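Local coordinates for protein probable tautomerase HP_0924 (Helicobacter pylori, PDB 3M21) that is a probable tautomerase enzyme of the MIF clan, a small protein that assembles as six copies, at residues 13-16 / 17-20; 56-59 / 60-64. One frame throughout, in Å; residues are numbered along the deposited sequence.

One principle is worked out twice in this small chain: a hydroxyl residue just ahead of a helix accepts a backbone N-H of the first turn. Interaction 1 does this with Thr15 at the start of helix 16-34, interaction 2 with Ser59 at the short helix 60-63. Within one chain the two do not touch; their centres lie about 23 Å apart and their nearest atoms about 7 Å. They meet instead across subunits, because Gln20 of another copy hydrogen-bonds Gly57 O and Ser59 N, and Gln20 also packs on His62 of its neighbour. The capped start of one helix thus faces the C-terminal strand and turn of the next subunit.

Interaction 1. Residues 13-16 / 17-20; sequences GPTN and EQKQ
Gln18 runs its extended side chain across Thr15, Gln18 CG lying 3.3 Å from Thr15 OG1 and the amide oxygen reaching past it to the backbone. Gln18 OE1 accepts from Thr15 N at 2.8 Å, an almost straight bond (166°) that arrives in the amide plane on a lone pair. Gln18 OE1 also sits 3.2 Å from Pro14 CA, pressed against the chain just after a cis peptide bond. The return bond runs from Gln18 N to Thr15 OG1 at 3.1 Å; with chi1 at 61° the hydroxyl is held between the backbone N and carbonyl carbon of Thr15, facing the first turn. Two reciprocal bonds therefore clasp the same pair of residues.

Lys19 takes another path. Lys19 N bonds to Thr15 O at 2.8 Å, and the extended chain runs back along the turn, Lys19 CG 3.1 Å from Thr15 O and Lys19 CE 3.4 Å from Pro14 O. Beside it, pointing the same way, lies Asn16, and a water donates to Asn16 OD1 and accepts, weakly, from Lys19 NZ. The ammonium has firmer partners, Glu47 in a salt bridge and Asn52 of a second subunit, which probably fix where the chain ends. Gln20 N, bonded to Asn16 O, carries the helical pattern onward. Side chain to backbone in both directions, Thr15 and Gln18 make a classic capping box at the N-terminus of helix 16-34.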
loop_
_atom_site.group_PDB
_atom_site.type_symbol
_atom_site.label_atom_id
_atom_site.label_comp_id
_atom_site.label_asym_id
_atom_site.label_seq_id
_atom_site.Cartn_x
_atom_site.Cartn_y
_atom_site.Cartn_z
ATOM N N GLY F 13 -0.292 -23.214 5.404
ATOM C CA GLY F 13 0.588 -22.115 5.746
ATOM C C GLY F 13 0.107 -20.773 5.217
ATOM O O GLY F 13 -0.841 -20.716 4.436
ATOM N N PRO F 14 0.731 -19.664 5.640
ATOM C CA PRO F 14 1.843 -19.625 6.591
ATOM C C PRO F 14 1.354 -19.676 8.034
ATOM O O PRO F 14 0.346 -19.055 8.383
ATOM C CB PRO F 14 2.510 -18.297 6.269
ATOM C CG PRO F 14 1.343 -17.437 5.967
ATOM C CD PRO F 14 0.514 -18.327 5.054
ATOM N N THR F 15 2.081 -20.403 8.873
ATOM C CA THR F 15 1.717 -20.526 10.282
ATOM C C THR F 15 2.162 -19.290 11.045
ATOM O O THR F 15 2.835 -18.428 10.490
ATOM C CB THR F 15 2.381 -21.765 10.905
ATOM O OG1 THR F 15 3.805 -21.631 10.821
ATOM C CG2 THR F 15 1.961 -23.014 10.151
ATOM N N ASN F 16 1.787 -19.197 12.317
ATOM C CA ASN F 16 2.188 -18.047 13.116
ATOM C C ASN F 16 3.698 -18.076 13.269
ATOM O O ASN F 16 4.350 -17.039 13.311
ATOM C CB ASN F 16 1.517 -18.076 14.489
ATOM C CG ASN F 16 0.015 -17.921 14.401
ATOM O OD1 ASN F 16 -0.496 -17.183 13.544
ATOM N ND2 ASN F 16 -0.709 -18.597 15.294
ATOM N N GLU F 17 4.244 -19.284 13.347
ATOM C CA GLU F 17 5.679 -19.465 13.478
ATOM C C GLU F 17 6.371 -18.941 12.225
ATOM O O GLU F 17 7.376 -18.231 12.302
ATOM C CB GLU F 17 6.005 -20.948 13.663
ATOM C CG GLU F 17 7.478 -21.273 13.566
ATOM C CD GLU F 17 8.269 -20.766 14.755
ATOM O OE1 GLU F 17 8.098 -19.586 15.135
ATOM O OE2 GLU F 17 9.069 -21.549 15.311
ATOM N N GLN F 18 5.831 -19.285 11.061
ATOM C CA GLN F 18 6.433 -18.830 9.819
ATOM C C GLN F 18 6.259 -17.332 9.634
ATOM O O GLN F 18 7.129 -16.679 9.071
ATOM C CB GLN F 18 5.844 -19.581 8.633
ATOM C CG GLN F 18 6.176 -21.062 8.663
ATOM C CD GLN F 18 5.405 -21.831 7.626
ATOM O OE1 GLN F 18 4.194 -21.674 7.505
ATOM N NE2 GLN F 18 6.101 -22.676 6.876
ATOM N N LYS F 19 5.133 -16.794 10.094
ATOM C CA LYS F 19 4.908 -15.360 9.983
ATOM C C LYS F 19 5.932 -14.675 10.877
ATOM O O LYS F 19 6.476 -13.624 10.533
ATOM C CB LYS F 19 3.505 -14.976 10.447
ATOM C CG LYS F 19 2.371 -15.527 9.596
ATOM C CD LYS F 19 1.052 -15.147 10.236
ATOM C CE LYS F 19 -0.095 -15.991 9.752
ATOM N NZ LYS F 19 -1.376 -15.508 10.332
ATOM N N GLN F 20 6.192 -15.281 12.028
ATOM C CA GLN F 20 7.158 -14.727 12.964
ATOM C C GLN F 20 8.549 -14.768 12.315
ATOM O O GLN F 20 9.333 -13.837 12.469
ATOM C CB GLN F 20 7.114 -15.519 14.281
ATOM C CG GLN F 20 7.996 -14.982 15.392
ATOM C CD GLN F 20 7.786 -15.728 16.704
ATOM O OE1 GLN F 20 8.656 -15.729 17.576
ATOM N NE2 GLN F 20 6.622 -16.358 16.849
HETATM O O HOH W 1 -3.313 -16.067 12.806
#

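Interaction 2. Residues 56-59 / 60-64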
loop_
_atom_site.group_PDB
_atom_site.type_symbol
_atom_site.label_atom_id
_atom_site.label_comp_id
_atom_site.label_asym_id
_atom_site.label_seq_id
_atom_site.Cartn_x
_atom_site.Cartn_y
_atom_site.Cartn_z
ATOM N N GLY F 56 0.482 -12.274 -14.333
ATOM C CA GLY F 56 0.426 -12.630 -15.742
ATOM C C GLY F 56 -0.983 -12.639 -16.303
ATOM O O GLY F 56 -1.227 -13.223 -17.356
ATOM N N GLY F 57 -1.912 -11.989 -15.606
ATOM C CA GLY F 57 -3.286 -11.935 -16.070
ATOM C C GLY F 57 -4.169 -13.097 -15.633
ATOM O O GLY F 57 -5.292 -13.230 -16.107
ATOM N N GLU F 58 -3.668 -13.934 -14.733
ATOM C CA GLU F 58 -4.434 -15.081 -14.247
ATOM C C GLU F 58 -4.424 -15.114 -12.727
ATOM O O GLU F 58 -3.382 -14.870 -12.113
ATOM C CB GLU F 58 -3.829 -16.380 -14.774
ATOM C CG GLU F 58 -4.101 -16.654 -16.247
ATOM C CD GLU F 58 -5.577 -16.834 -16.529
ATOM O OE1 GLU F 58 -6.348 -17.073 -15.568
ATOM O OE2 GLU F 58 -5.966 -16.749 -17.712
ATOM N N SER F 59 -5.567 -15.428 -12.113
ATOM C CA SER F 59 -5.617 -15.489 -10.648
ATOM C C SER F 59 -4.721 -16.636 -10.172
ATOM O O SER F 59 -4.487 -17.590 -10.907
ATOM C CB SER F 59 -7.058 -15.714 -10.154
ATOM O OG SER F 59 -7.494 -17.042 -10.417
ATOM N N VAL F 60 -4.200 -16.533 -8.952
ATOM C CA VAL F 60 -3.337 -17.581 -8.411
ATOM C C VAL F 60 -4.099 -18.896 -8.244
ATOM O O VAL F 60 -3.508 -19.977 -8.307
ATOM C CB VAL F 60 -2.709 -17.157 -7.053
ATOM C CG1 VAL F 60 -1.989 -18.338 -6.408
ATOM C CG2 VAL F 60 -1.709 -16.021 -7.283
ATOM N N HIS F 61 -5.414 -18.808 -8.052
ATOM C CA HIS F 61 -6.226 -20.018 -7.900
ATOM C C HIS F 61 -6.097 -20.825 -9.193
ATOM O O HIS F 61 -5.917 -22.048 -9.174
ATOM C CB HIS F 61 -7.700 -19.651 -7.658
ATOM C CG HIS F 61 -8.626 -20.830 -7.658
ATOM N ND1 HIS F 61 -8.579 -21.818 -6.697
ATOM C CD2 HIS F 61 -9.628 -21.177 -8.502
ATOM C CE1 HIS F 61 -9.511 -22.721 -6.949
ATOM N NE2 HIS F 61 -10.162 -22.355 -8.038
ATOM N N HIS F 62 -6.166 -20.112 -10.312
ATOM C CA HIS F 62 -6.070 -20.718 -11.631
ATOM C C HIS F 62 -4.668 -21.253 -11.900
ATOM O O HIS F 62 -4.504 -22.364 -12.409
ATOM C CB HIS F 62 -6.477 -19.693 -12.695
ATOM C CG HIS F 62 -6.383 -20.207 -14.102
ATOM N ND1 HIS F 62 -5.226 -20.134 -14.845
ATOM C CD2 HIS F 62 -7.298 -20.828 -14.882
ATOM C CE1 HIS F 62 -5.429 -20.689 -16.027
ATOM N NE2 HIS F 62 -6.677 -21.119 -16.077
ATOM N N LEU F 63 -3.655 -20.464 -11.555
ATOM C CA LEU F 63 -2.271 -20.881 -11.763
ATOM C C LEU F 63 -1.926 -22.135 -10.967
ATOM O O LEU F 63 -1.156 -22.975 -11.420
ATOM C CB LEU F 63 -1.309 -19.754 -11.369
ATOM C CG LEU F 63 -1.327 -18.494 -12.240
ATOM C CD1 LEU F 63 -0.402 -17.460 -11.638
ATOM C CD2 LEU F 63 -0.887 -18.826 -13.668
ATOM N N ARG F 64 -2.502 -22.263 -9.777
ATOM C CA ARG F 64 -2.212 -23.415 -8.938
ATOM C C ARG F 64 -2.856 -24.718 -9.401
ATOM O O ARG F 64 -2.629 -25.775 -8.813
ATOM C CB ARG F 64 -2.589 -23.111 -7.494
ATOM C CG ARG F 64 -1.606 -22.164 -6.835
ATOM C CD ARG F 64 -1.920 -21.971 -5.366
ATOM N NE ARG F 64 -0.978 -21.056 -4.723
ATOM C CZ ARG F 64 -1.160 -20.540 -3.511
ATOM N NH1 ARG F 64 -2.251 -20.856 -2.820
ATOM N NH2 ARG F 64 -0.258 -19.716 -2.991
#
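Ser59, itself buried, meets the backbone of His62 where the serine caps helix 60-63. Ser59 O accepts twice: Leu63 N bonds to it at 3.1 Å in the carbonyl plane and nearly straight (161°), while His62 N makes a second, weak bond to it. The hydroxyl adds a further weak bond, Ser59 OG accepting His62 N at 3.3 Å, because chi1 of 72° turns it back over the first turn as an N-cap. One N-H is thus shared between two serine oxygens, neither of which holds it strongly. Leu63 lies along this side, Leu63 CG 3.5 Å from Ser59 O and Leu63 CD2 4.0 Å from Glu58 CB.

The outer side is looser. Glu58 bends at chi2 and brings Glu58 OE1 over one face of the His62 ring, 3.3 Å from His62 ND1 and displaced toward the rim, with carboxylate and ring planes 30° apart. The angle is too poor for a hydrogen bond; carboxylate and ring cross with OE1 above the ring, on the side where His62 is exposed.

Farther along, Val60 CG1 rests against a face of the Arg64 guanidinium, whose NH1 and NH2 bond to Pro9 O and Val8 O. Strand 58-59 pairs antiparallel with 53-55, and the capped turn leads straight out of it, with Ile23 and Gln20 of another subunit, both from its helix 16-34, packing against Ser59 and Glu58 respectively.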